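Local atomic coordinates of aryl acylamidase (bacterium CSBL00001, PDB entry 4YJ6), a protein that probably hydrolyses the amide bond of N-acyl aromatic amines, as a member of the amidase signature family of serine hydrolases. Residues 347-351 and 352-356; 374-377 and 378-382; 142-145 and 146-149; 480-483 and 484-487. One frame throughout, in Å; residues are numbered along the deposited sequence.

Contact 1 of 4, residues 347-351 and 352-356. With PO4 (phosphate ion), chain C.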
loop_
_atom_site.group_PDB
_atom_site.type_symbol
_atom_site.label_atom_id
_atom_site.label_comp_id
_atom_site.label_asym_id
_atom_site.label_seq_id
_atom_site.Cartn_x
_atom_site.Cartn_y
_atom_site.Cartn_z
ATOM N N GLU A 347 13.305 -28.803 -0.187
ATOM C CA GLU A 347 13.732 -28.690 -1.582
ATOM C C GLU A 347 13.890 -27.245 -2.055
ATOM O O GLU A 347 14.864 -26.909 -2.722
ATOM C CB GLU A 347 12.745 -29.405 -2.511
ATOM C CG GLU A 347 13.247 -29.398 -3.939
ATOM C CD GLU A 347 12.351 -30.145 -4.904
ATOM O OE1 GLU A 347 11.283 -30.641 -4.469
ATOM O OE2 GLU A 347 12.725 -30.204 -6.097
ATOM N N HIS A 348 12.928 -26.387 -1.716
ATOM C CA HIS A 348 12.892 -25.032 -2.257
ATOM C C HIS A 348 13.228 -23.997 -1.195
ATOM O O HIS A 348 12.820 -22.851 -1.296
ATOM C CB HIS A 348 11.509 -24.739 -2.810
ATOM C CG HIS A 348 11.081 -25.710 -3.864
ATOM N ND1 HIS A 348 11.691 -25.773 -5.096
ATOM C CD2 HIS A 348 10.131 -26.674 -3.864
ATOM C CE1 HIS A 348 11.122 -26.721 -5.822
ATOM N NE2 HIS A 348 10.176 -27.288 -5.094
ATOM N N ARG A 349 13.974 -24.431 -0.187
ATOM C CA ARG A 349 14.466 -23.549 0.871
ATOM C C ARG A 349 15.103 -22.256 0.363
ATOM O O ARG A 349 14.941 -21.180 0.974
ATOM C CB ARG A 349 15.469 -24.348 1.715
ATOM C CG ARG A 349 16.268 -23.549 2.729
ATOM C CD ARG A 349 15.403 -22.906 3.808
ATOM N NE ARG A 349 16.251 -22.091 4.679
ATOM C CZ ARG A 349 16.543 -20.809 4.477
ATOM N NH1 ARG A 349 16.037 -20.135 3.439
ATOM N NH2 ARG A 349 17.355 -20.199 5.320
ATOM N N ALA A 350 15.826 -22.324 -0.748
ATOM C CA ALA A 350 16.560 -21.150 -1.222
ATOM C C ALA A 350 15.609 -20.024 -1.629
ATOM O O ALA A 350 16.038 -18.877 -1.752
ATOM C CB ALA A 350 17.457 -21.519 -2.405
ATOM N N ASP A 351 14.330 -20.353 -1.847
ATOM C CA ASP A 351 13.365 -19.331 -2.288
ATOM C C ASP A 351 12.928 -18.395 -1.140
ATOM O O ASP A 351 12.319 -17.346 -1.382
ATOM C CB ASP A 351 12.123 -19.977 -2.899
ATOM C CG ASP A 351 12.431 -20.740 -4.192
ATOM O OD1 ASP A 351 13.603 -20.717 -4.666
ATOM O OD2 ASP A 351 11.487 -21.349 -4.726
ATOM N N ILE A 352 13.236 -18.783 0.092
ATOM C CA ILE A 352 12.899 -17.984 1.260
ATOM C C ILE A 352 14.141 -17.242 1.769
ATOM O O ILE A 352 15.161 -17.873 2.028
ATOM C CB ILE A 352 12.384 -18.884 2.415
ATOM C CG1 ILE A 352 11.180 -19.727 1.960
ATOM C CG2 ILE A 352 12.011 -18.046 3.633
ATOM C CD1 ILE A 352 9.925 -18.888 1.535
ATOM N N PRO A 353 14.049 -15.915 1.936
ATOM C CA PRO A 353 15.198 -15.160 2.461
ATOM C C PRO A 353 15.599 -15.654 3.840
ATOM O O PRO A 353 14.726 -16.008 4.632
ATOM C CB PRO A 353 14.652 -13.730 2.579
ATOM C CG PRO A 353 13.561 -13.642 1.620
ATOM C CD PRO A 353 12.940 -15.020 1.544
ATOM N N ASP A 354 16.898 -15.667 4.144
ATOM C CA ASP A 354 17.343 -16.084 5.457
ATOM C C ASP A 354 16.665 -15.289 6.581
ATOM O O ASP A 354 16.335 -15.862 7.606
ATOM C CB ASP A 354 18.865 -15.917 5.570
ATOM C CG ASP A 354 19.642 -16.996 4.804
ATOM O OD1 ASP A 354 19.017 -17.934 4.247
ATOM O OD2 ASP A 354 20.896 -16.907 4.782
ATOM N N ALA A 355 16.495 -13.976 6.402
ATOM C CA ALA A 355 15.933 -13.109 7.443
ATOM C C ALA A 355 14.497 -13.491 7.763
ATOM O O ALA A 355 14.044 -13.359 8.890
ATOM C CB ALA A 355 15.999 -11.629 7.012
ATOM N N LEU A 356 13.776 -13.947 6.740
ATOM C CA LEU A 356 12.418 -14.429 6.940
ATOM C C LEU A 356 12.420 -15.800 7.613
ATOM O O LEU A 356 11.666 -16.036 8.539
ATOM C CB LEU A 356 11.679 -14.501 5.592
ATOM C CG LEU A 356 10.291 -15.162 5.651
ATOM C CD1 LEU A 356 9.444 -14.612 6.766
ATOM C CD2 LEU A 356 9.588 -14.959 4.288
HETATM P P PO4 C . 13.545 -23.346 -6.923
HETATM O O1 PO4 C . 13.919 -24.420 -5.919
HETATM O O2 PO4 C . 12.086 -22.988 -6.734
HETATM O O3 PO4 C . 14.411 -22.102 -6.737
HETATM O O4 PO4 C . 13.779 -23.907 -8.311
HETATM O O HOH W 1 17.524 -17.982 0.778
#

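Contact 2 of 4, residues 374-377 and 378-382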
loop_
_atom_site.group_PDB
_atom_site.type_symbol
_atom_site.label_atom_id
_atom_site.label_comp_id
_atom_site.label_asym_id
_atom_site.label_seq_id
_atom_site.Cartn_x
_atom_site.Cartn_y
_atom_site.Cartn_z
ATOM N N ASP A 374 2.592 -10.439 23.087
ATOM C CA ASP A 374 2.486 -9.623 21.876
ATOM C C ASP A 374 1.108 -8.957 21.816
ATOM O O ASP A 374 0.995 -7.809 21.381
ATOM C CB ASP A 374 2.754 -10.468 20.626
ATOM C CG ASP A 374 4.219 -10.916 20.545
ATOM O OD1 ASP A 374 5.032 -10.385 21.318
ATOM O OD2 ASP A 374 4.557 -11.797 19.746
ATOM N N GLN A 375 0.073 -9.678 22.233
ATOM C CA GLN A 375 -1.281 -9.126 22.278
ATOM C C GLN A 375 -1.402 -7.982 23.275
ATOM O O GLN A 375 -2.113 -7.002 23.026
ATOM C CB GLN A 375 -2.280 -10.224 22.641
ATOM C CG GLN A 375 -2.462 -11.243 21.494
ATOM C CD GLN A 375 -3.212 -12.492 21.914
ATOM O OE1 GLN A 375 -3.473 -12.709 23.088
ATOM N NE2 GLN A 375 -3.532 -13.331 20.948
ATOM N N LEU A 376 -0.726 -8.098 24.422
ATOM C CA LEU A 376 -0.686 -7.004 25.394
ATOM C C LEU A 376 0.037 -5.776 24.821
ATOM O O LEU A 376 -0.409 -4.660 24.979
ATOM C CB LEU A 376 0.032 -7.498 26.661
ATOM C CG LEU A 376 0.346 -6.371 27.670
ATOM C CD1 LEU A 376 -0.955 -5.755 28.190
ATOM C CD2 LEU A 376 1.159 -6.941 28.829
ATOM N N LEU A 377 1.155 -6.002 24.133
ATOM C CA LEU A 377 1.882 -4.915 23.482
ATOM C C LEU A 377 0.957 -4.207 22.487
ATOM O O LEU A 377 0.865 -2.992 22.468
ATOM C CB LEU A 377 3.165 -5.451 22.800
ATOM C CG LEU A 377 4.044 -4.420 22.048
ATOM C CD1 LEU A 377 5.512 -4.869 21.988
ATOM C CD2 LEU A 377 3.540 -4.171 20.604
ATOM N N ARG A 378 0.269 -4.992 21.667
ATOM C CA ARG A 378 -0.625 -4.440 20.675
ATOM C C ARG A 378 -1.726 -3.606 21.333
ATOM O O ARG A 378 -2.059 -2.517 20.860
ATOM C CB ARG A 378 -1.245 -5.599 19.849
ATOM C CG ARG A 378 -2.116 -5.109 18.703
ATOM C CD ARG A 378 -2.712 -6.291 17.976
ATOM N NE ARG A 378 -3.513 -5.850 16.833
ATOM C CZ ARG A 378 -4.138 -6.689 16.029
ATOM N NH1 ARG A 378 -3.992 -7.993 16.221
ATOM N NH2 ARG A 378 -4.860 -6.224 15.013
ATOM N N THR A 379 -2.280 -4.127 22.418
ATOM C CA THR A 379 -3.342 -3.429 23.152
ATOM C C THR A 379 -2.821 -2.080 23.647
ATOM O O THR A 379 -3.470 -1.061 23.534
ATOM C CB THR A 379 -3.805 -4.255 24.372
ATOM O OG1 THR A 379 -4.362 -5.507 23.935
ATOM C CG2 THR A 379 -4.849 -3.463 25.186
ATOM N N THR A 380 -1.605 -2.089 24.172
ATOM C CA THR A 380 -0.988 -0.879 24.703
ATOM C C THR A 380 -0.837 0.181 23.610
ATOM O O THR A 380 -1.132 1.372 23.818
ATOM C CB THR A 380 0.369 -1.216 25.333
ATOM O OG1 THR A 380 0.152 -2.175 26.385
ATOM C CG2 THR A 380 0.993 0.052 25.965
ATOM N N VAL A 381 -0.375 -0.252 22.435
ATOM C CA VAL A 381 -0.237 0.686 21.326
ATOM C C VAL A 381 -1.579 1.234 20.877
ATOM O O VAL A 381 -1.708 2.424 20.634
ATOM C CB VAL A 381 0.492 0.036 20.157
ATOM C CG1 VAL A 381 0.425 0.926 18.863
ATOM C CG2 VAL A 381 1.932 -0.239 20.625
ATOM N N PHE A 382 -2.561 0.342 20.734
ATOM C CA PHE A 382 -3.933 0.729 20.446
ATOM C C PHE A 382 -4.400 1.785 21.442
ATOM O O PHE A 382 -4.941 2.806 21.031
ATOM C CB PHE A 382 -4.761 -0.564 20.493
ATOM C CG PHE A 382 -6.259 -0.392 20.483
ATOM C CD1 PHE A 382 -6.937 0.020 19.344
ATOM C CD2 PHE A 382 -7.008 -0.801 21.588
ATOM C CE1 PHE A 382 -8.361 0.074 19.332
ATOM C CE2 PHE A 382 -8.427 -0.767 21.580
ATOM C CZ PHE A 382 -9.101 -0.329 20.439
#

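Contact 3 of 4, residues 142-145 and 146-149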
loop_
_atom_site.group_PDB
_atom_site.type_symbol
_atom_site.label_atom_id
_atom_site.label_comp_id
_atom_site.label_asym_id
_atom_site.label_seq_id
_atom_site.Cartn_x
_atom_site.Cartn_y
_atom_site.Cartn_z
ATOM N N THR A 142 10.884 -3.683 -2.015
ATOM C CA THR A 142 10.442 -4.672 -2.990
ATOM C C THR A 142 11.591 -5.261 -3.796
ATOM O O THR A 142 12.172 -4.590 -4.640
ATOM C CB THR A 142 9.396 -4.074 -3.933
ATOM O OG1 THR A 142 8.258 -3.687 -3.139
ATOM C CG2 THR A 142 8.943 -5.130 -4.992
ATOM N N ASP A 143 11.854 -6.533 -3.526
ATOM C CA ASP A 143 12.922 -7.285 -4.185
ATOM C C ASP A 143 12.716 -8.725 -3.839
ATOM O O ASP A 143 12.128 -9.052 -2.810
ATOM C CB ASP A 143 14.280 -6.820 -3.627
ATOM C CG ASP A 143 15.462 -7.246 -4.513
ATOM O OD1 ASP A 143 15.220 -7.923 -5.534
ATOM O OD2 ASP A 143 16.625 -6.900 -4.169
ATOM N N ASN A 144 13.182 -9.614 -4.702
ATOM C CA ASN A 144 13.148 -11.022 -4.402
ATOM C C ASN A 144 14.072 -11.674 -5.423
ATOM O O ASN A 144 14.519 -11.008 -6.344
ATOM C CB ASN A 144 11.726 -11.557 -4.511
ATOM C CG ASN A 144 11.064 -11.168 -5.828
ATOM O OD1 ASN A 144 11.568 -11.494 -6.886
ATOM N ND2 ASN A 144 9.919 -10.484 -5.759
ATOM N N THR A 145 14.359 -12.946 -5.250
ATOM C CA THR A 145 15.328 -13.600 -6.130
ATOM C C THR A 145 14.740 -14.185 -7.398
ATOM O O THR A 145 15.465 -14.825 -8.151
ATOM C CB THR A 145 16.082 -14.710 -5.404
ATOM O OG1 THR A 145 15.167 -15.718 -4.977
ATOM C CG2 THR A 145 16.818 -14.154 -4.203
ATOM N N PHE A 146 13.446 -13.991 -7.645
ATOM C CA PHE A 146 12.828 -14.551 -8.855
ATOM C C PHE A 146 12.564 -13.441 -9.866
ATOM O O PHE A 146 12.965 -13.542 -11.035
ATOM C CB PHE A 146 11.553 -15.319 -8.492
ATOM C CG PHE A 146 10.851 -15.955 -9.676
ATOM C CD1 PHE A 146 11.553 -16.745 -10.578
ATOM C CD2 PHE A 146 9.497 -15.777 -9.863
ATOM C CE1 PHE A 146 10.912 -17.336 -11.668
ATOM C CE2 PHE A 146 8.840 -16.359 -10.957
ATOM C CZ PHE A 146 9.565 -17.138 -11.860
ATOM N N PHE A 147 11.885 -12.374 -9.439
ATOM C CA PHE A 147 11.645 -11.240 -10.328
ATOM C C PHE A 147 12.681 -10.128 -10.174
ATOM O O PHE A 147 12.944 -9.373 -11.110
ATOM C CB PHE A 147 10.258 -10.626 -10.066
ATOM C CG PHE A 147 9.124 -11.570 -10.304
ATOM C CD1 PHE A 147 8.315 -11.968 -9.255
ATOM C CD2 PHE A 147 8.878 -12.087 -11.578
ATOM C CE1 PHE A 147 7.266 -12.832 -9.452
ATOM C CE2 PHE A 147 7.823 -12.956 -11.800
ATOM C CZ PHE A 147 7.002 -13.336 -10.741
ATOM N N GLY A 148 13.254 -9.999 -8.981
ATOM C CA GLY A 148 14.239 -8.949 -8.744
ATOM C C GLY A 148 13.648 -7.676 -8.132
ATOM O O GLY A 148 12.492 -7.646 -7.693
ATOM N N PRO A 149 14.450 -6.616 -8.061
ATOM C CA PRO A 149 13.991 -5.408 -7.367
ATOM C C PRO A 149 13.091 -4.495 -8.191
ATOM O O PRO A 149 13.317 -4.298 -9.389
ATOM C CB PRO A 149 15.304 -4.670 -7.052
ATOM C CG PRO A 149 16.236 -5.083 -8.186
ATOM C CD PRO A 149 15.838 -6.485 -8.570
#

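Contact 4 of 4, residues 480-483 and 484-487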
loop_
_atom_site.group_PDB
_atom_site.type_symbol
_atom_site.label_atom_id
_atom_site.label_comp_id
_atom_site.label_asym_id
_atom_site.label_seq_id
_atom_site.Cartn_x
_atom_site.Cartn_y
_atom_site.Cartn_z
ATOM N N ALA A 480 -3.003 22.953 -0.841
ATOM C CA ALA A 480 -2.127 23.994 -0.247
ATOM C C ALA A 480 -0.645 23.719 -0.469
ATOM O O ALA A 480 0.181 24.646 -0.500
ATOM C CB ALA A 480 -2.406 24.110 1.227
ATOM N N SER A 481 -0.304 22.445 -0.595
ATOM C CA SER A 481 1.077 21.995 -0.739
ATOM C C SER A 481 1.160 20.897 -1.792
ATOM O O SER A 481 1.430 19.732 -1.488
ATOM C CB SER A 481 1.575 21.482 0.631
ATOM O OG SER A 481 2.937 21.029 0.596
ATOM N N PRO A 482 0.921 21.266 -3.052
ATOM C CA PRO A 482 0.902 20.275 -4.119
ATOM C C PRO A 482 2.216 19.539 -4.296
ATOM O O PRO A 482 3.304 20.065 -4.006
ATOM C CB PRO A 482 0.573 21.091 -5.377
ATOM C CG PRO A 482 0.839 22.523 -5.013
ATOM C CD PRO A 482 0.599 22.626 -3.533
ATOM N N TRP A 483 2.092 18.302 -4.771
ATOM C CA TRP A 483 3.230 17.462 -5.060
ATOM C C TRP A 483 3.281 17.050 -6.533
ATOM O O TRP A 483 4.222 16.383 -6.946
ATOM C CB TRP A 483 3.222 16.207 -4.182
ATOM C CG TRP A 483 2.005 15.301 -4.383
ATOM C CD1 TRP A 483 1.809 14.381 -5.382
ATOM C CD2 TRP A 483 0.868 15.222 -3.525
ATOM N NE1 TRP A 483 0.598 13.732 -5.191
ATOM C CE2 TRP A 483 0.000 14.229 -4.066
ATOM C CE3 TRP A 483 0.485 15.896 -2.357
ATOM C CZ2 TRP A 483 -1.229 13.905 -3.483
ATOM C CZ3 TRP A 483 -0.739 15.556 -1.758
ATOM C CH2 TRP A 483 -1.585 14.567 -2.341
ATOM N N SER A 484 2.293 17.461 -7.314
ATOM C CA SER A 484 2.231 17.001 -8.710
ATOM C C SER A 484 3.435 17.486 -9.514
ATOM O O SER A 484 3.878 16.821 -10.440
ATOM C CB SER A 484 0.928 17.466 -9.370
ATOM O OG SER A 484 0.890 18.877 -9.389
ATOM N N GLN A 485 3.970 18.663 -9.164
ATOM C CA GLN A 485 5.118 19.180 -9.902
ATOM C C GLN A 485 6.298 18.238 -9.804
ATOM O O GLN A 485 7.116 18.182 -10.711
ATOM C CB GLN A 485 5.537 20.578 -9.394
ATOM C CG GLN A 485 6.134 20.580 -8.010
ATOM C CD GLN A 485 5.095 20.676 -6.909
ATOM O OE1 GLN A 485 3.875 20.605 -7.146
ATOM N NE2 GLN A 485 5.574 20.885 -5.692
ATOM N N TYR A 486 6.418 17.482 -8.710
ATOM C CA TYR A 486 7.568 16.598 -8.579
ATOM C C TYR A 486 7.552 15.426 -9.585
ATOM O O TYR A 486 8.592 14.803 -9.829
ATOM C CB TYR A 486 7.662 16.034 -7.164
ATOM C CG TYR A 486 7.710 17.109 -6.073
ATOM C CD1 TYR A 486 8.621 18.158 -6.125
ATOM C CD2 TYR A 486 6.821 17.067 -5.007
ATOM C CE1 TYR A 486 8.643 19.146 -5.126
ATOM C CE2 TYR A 486 6.831 18.029 -4.006
ATOM C CZ TYR A 486 7.740 19.072 -4.076
ATOM O OH TYR A 486 7.722 20.002 -3.073
ATOM N N TYR A 487 6.389 15.119 -10.157
ATOM C CA TYR A 487 6.321 14.061 -11.167
ATOM C C TYR A 487 7.142 14.458 -12.401
ATOM O O TYR A 487 7.384 13.629 -13.267
ATOM C CB TYR A 487 4.870 13.707 -11.588
ATOM C CG TYR A 487 4.045 13.120 -10.451
ATOM C CD1 TYR A 487 4.498 12.011 -9.752
ATOM C CD2 TYR A 487 2.847 13.699 -10.075
ATOM C CE1 TYR A 487 3.756 11.485 -8.684
ATOM C CE2 TYR A 487 2.106 13.191 -9.026
ATOM C CZ TYR A 487 2.561 12.079 -8.349
ATOM O OH TYR A 487 1.799 11.600 -7.292
#

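Contact 1 of 4, residues 347-351 and 352-356
Arg349 reaches forward along the chain to meet Asp354, and the two close a short turn in which a 3-10 segment ending at Asp351 runs through Ile352 and Pro353 into helix 354-363. The salt bridge joins Arg349 NH2 to Asp354 OD1 over 3.0 Å. Its planes do not match: guanidinium and carboxylate are turned 74° apart, and the nitrogen meets the carboxylate from above its plane. The other terminal nitrogen, Arg349 NH1, makes a weak bond to Ile352 O, which lies in the guanidinium plane at its edge. With CG anti to the backbone N (chi1 170°) and a bend at chi2, the arginine passes over the turn. Beneath it, Ile352 N donates to Arg349 O at 3.1 Å, and a water bridges Ala350 O and Ile352 O, so Ile352 O takes up both a water hydrogen and the arginine. Pro353, at the N-cap position, then leads into the helix, while the side chains of both Arg349 and Ile352 rest on Met357.

Further back in the turn, Asp351 OD2 accepts from Ala102 N, which ties the turn to a neighbouring loop. A phosphate, probably from the crystallisation liquor, sits beside this carboxylate. His348 holds it: ND1 donates to PO4 O1 at 2.7 Å, at the edge of the imidazole and nearly straight, while Glu347 CG lies 3.8 Å above the ring plane, over its centre.

Contact 2 of 4, residues 374-377 and 378-382
Within helix 368-389, Thr379 and Thr380 each turn a hydroxyl back onto the carbonyl four residues earlier, which their own backbone N-H already uses. Thr379 OG1 donates to Gln375 O at 2.8 Å, and Thr380 OG1 to Leu376 O at 2.9 Å. Both oxygens stand beside the backbone N and anti to the carbonyl carbon (chi1 -62° and -59°), the setting that swings a threonine hydroxyl down toward the preceding turn. Each carbonyl is thus gripped twice, with amide and hydroxyl arriving from opposite faces of its plane. This is the familiar alpha-helical pattern in which a side-chain hydroxyl doubles the i to i-4 bond. With a valine here in place of Thr380, Leu376 O would probably lose its hydroxyl donor and keep the amide alone of this pair.

On the buried side of the helix, Leu377 CD2 lies 4.2 Å from Val381 CG2; this strip packs on Met318, Ala321 and Phe438 of helices 315-339 and 434-439. Arg378 stretches fully from CG to NE on the same side, where NE donates to Phe438 O and the guanidinium makes a cation-pi contact with Tyr221.

Contact 3 of 4, residues 142-145 and 146-149
Asn144 meets Phe146, Phe147 and Gly148 chiefly through its side-chain oxygen. Three backbone amides converge on Asn144 OD1: Phe147 N at 2.7 Å, nearly along the C=O axis, Gly148 N at 3.1 Å from above the carbonyl plane, and Phe146 N at 3.2 Å, modestly tilted from it. Gly148 N also makes a weak bond to Asn144 O. The bond from Phe146 N closes an Asx turn. With CG set between the backbone N and the carbonyl carbon (chi1 50°), the amide folds over its own turn and faces these N-H groups. From its other end, ND2 donates to Ser133 O and Asn132 OD1. Replacing this residue by an alanine would probably leave the three amides without their common acceptor and the bend held less firmly.

Weaker polar contacts pair the arms beyond the bend. Pro149 CA points a C-H at Thr142 O over 3.4 Å, and Asp143 CA does the same toward Gly148 O. The Asp143 carboxylate lies alongside Pro149, with OD2 bonded to Thr413; Asp143 OD1 is 3.0 Å from Gly148 C.

Sterically, a side chain at Gly148 (phi 95°) would be jammed against Phe147 O and Pro149 CD.

Thr142 OG1 bonds to Gly161 O in the family's glycine- and serine-rich signature region. One side-chain carbonyl thus satisfies three amides at the bend, supplementing a weak backbone bond.

Contact 4 of 4, residues 480-483 and 484-487
Trp483 and Tyr487 lie side by side, pointing the same way, across the first turn of the 3-10 segment 484-487 near the C-terminal end of the chain. The tryptophan has CG between its backbone N and carbonyl carbon (chi1 62°), while Tyr487 keeps CG beside its backbone N. The indole five-membered ring and the phenol ring stand at 81° to each other, and Tyr487 CZ comes to the indole edge, in its plane, 3.8 Å from Trp483 CD1. The bond from Trp483 NE1 to Tyr487 OH is weak and long at 3.2 Å; the nitrogen has its stronger partner in Arg229 O.

Gln485 curls backward. Its chi1 of 69° and a bend at chi2 bring NE2 to Pro482 O at 2.9 Å, from above that carbonyl's plane. The same nitrogen stands 3.3 Å over one face of Tyr486, toward the rim of the ring, so NE2 meets the carbonyl and the ring face at once. Tyr486 leans on the tryptophan in turn, its CD2 3.8 Å from Trp483 CB. Tyr486 N donates to Trp483 O at 3.0 Å, and Asn196 ND2 gives that carbonyl a second donor.

Around this turn, Trp483 packs on Pro447 and Tyr486 on Leu450, both of strand 443-451, beside the hydrogen bonds to Asn196 and Arg229. Pro482 O thus takes a donor from within the turn, while Trp483 O combines a local amide with a distant side chain.

Overall arrangement
From the N terminus, contact 3 comes first, closing a tight reversal between strands 126-131 and 151-152. Contact 1 follows in the link from helix 315-339 to helix 354-363, and contact 2 lies on the next helix, 368-389. Contact 4 comes last, turning the chain between helices 467-480 and 488-491. All four are local and in series; none nests in or crosses another. In space, contacts 1 and 3 are neighbours, with centres about 13 Å apart, whereas the centre of contact 4 lies about 41 Å from that of contact 1, on the opposite side of the chain's centre. Contact 2 belongs to the helical layer, contact 4 to the margin of the eight-stranded sheet.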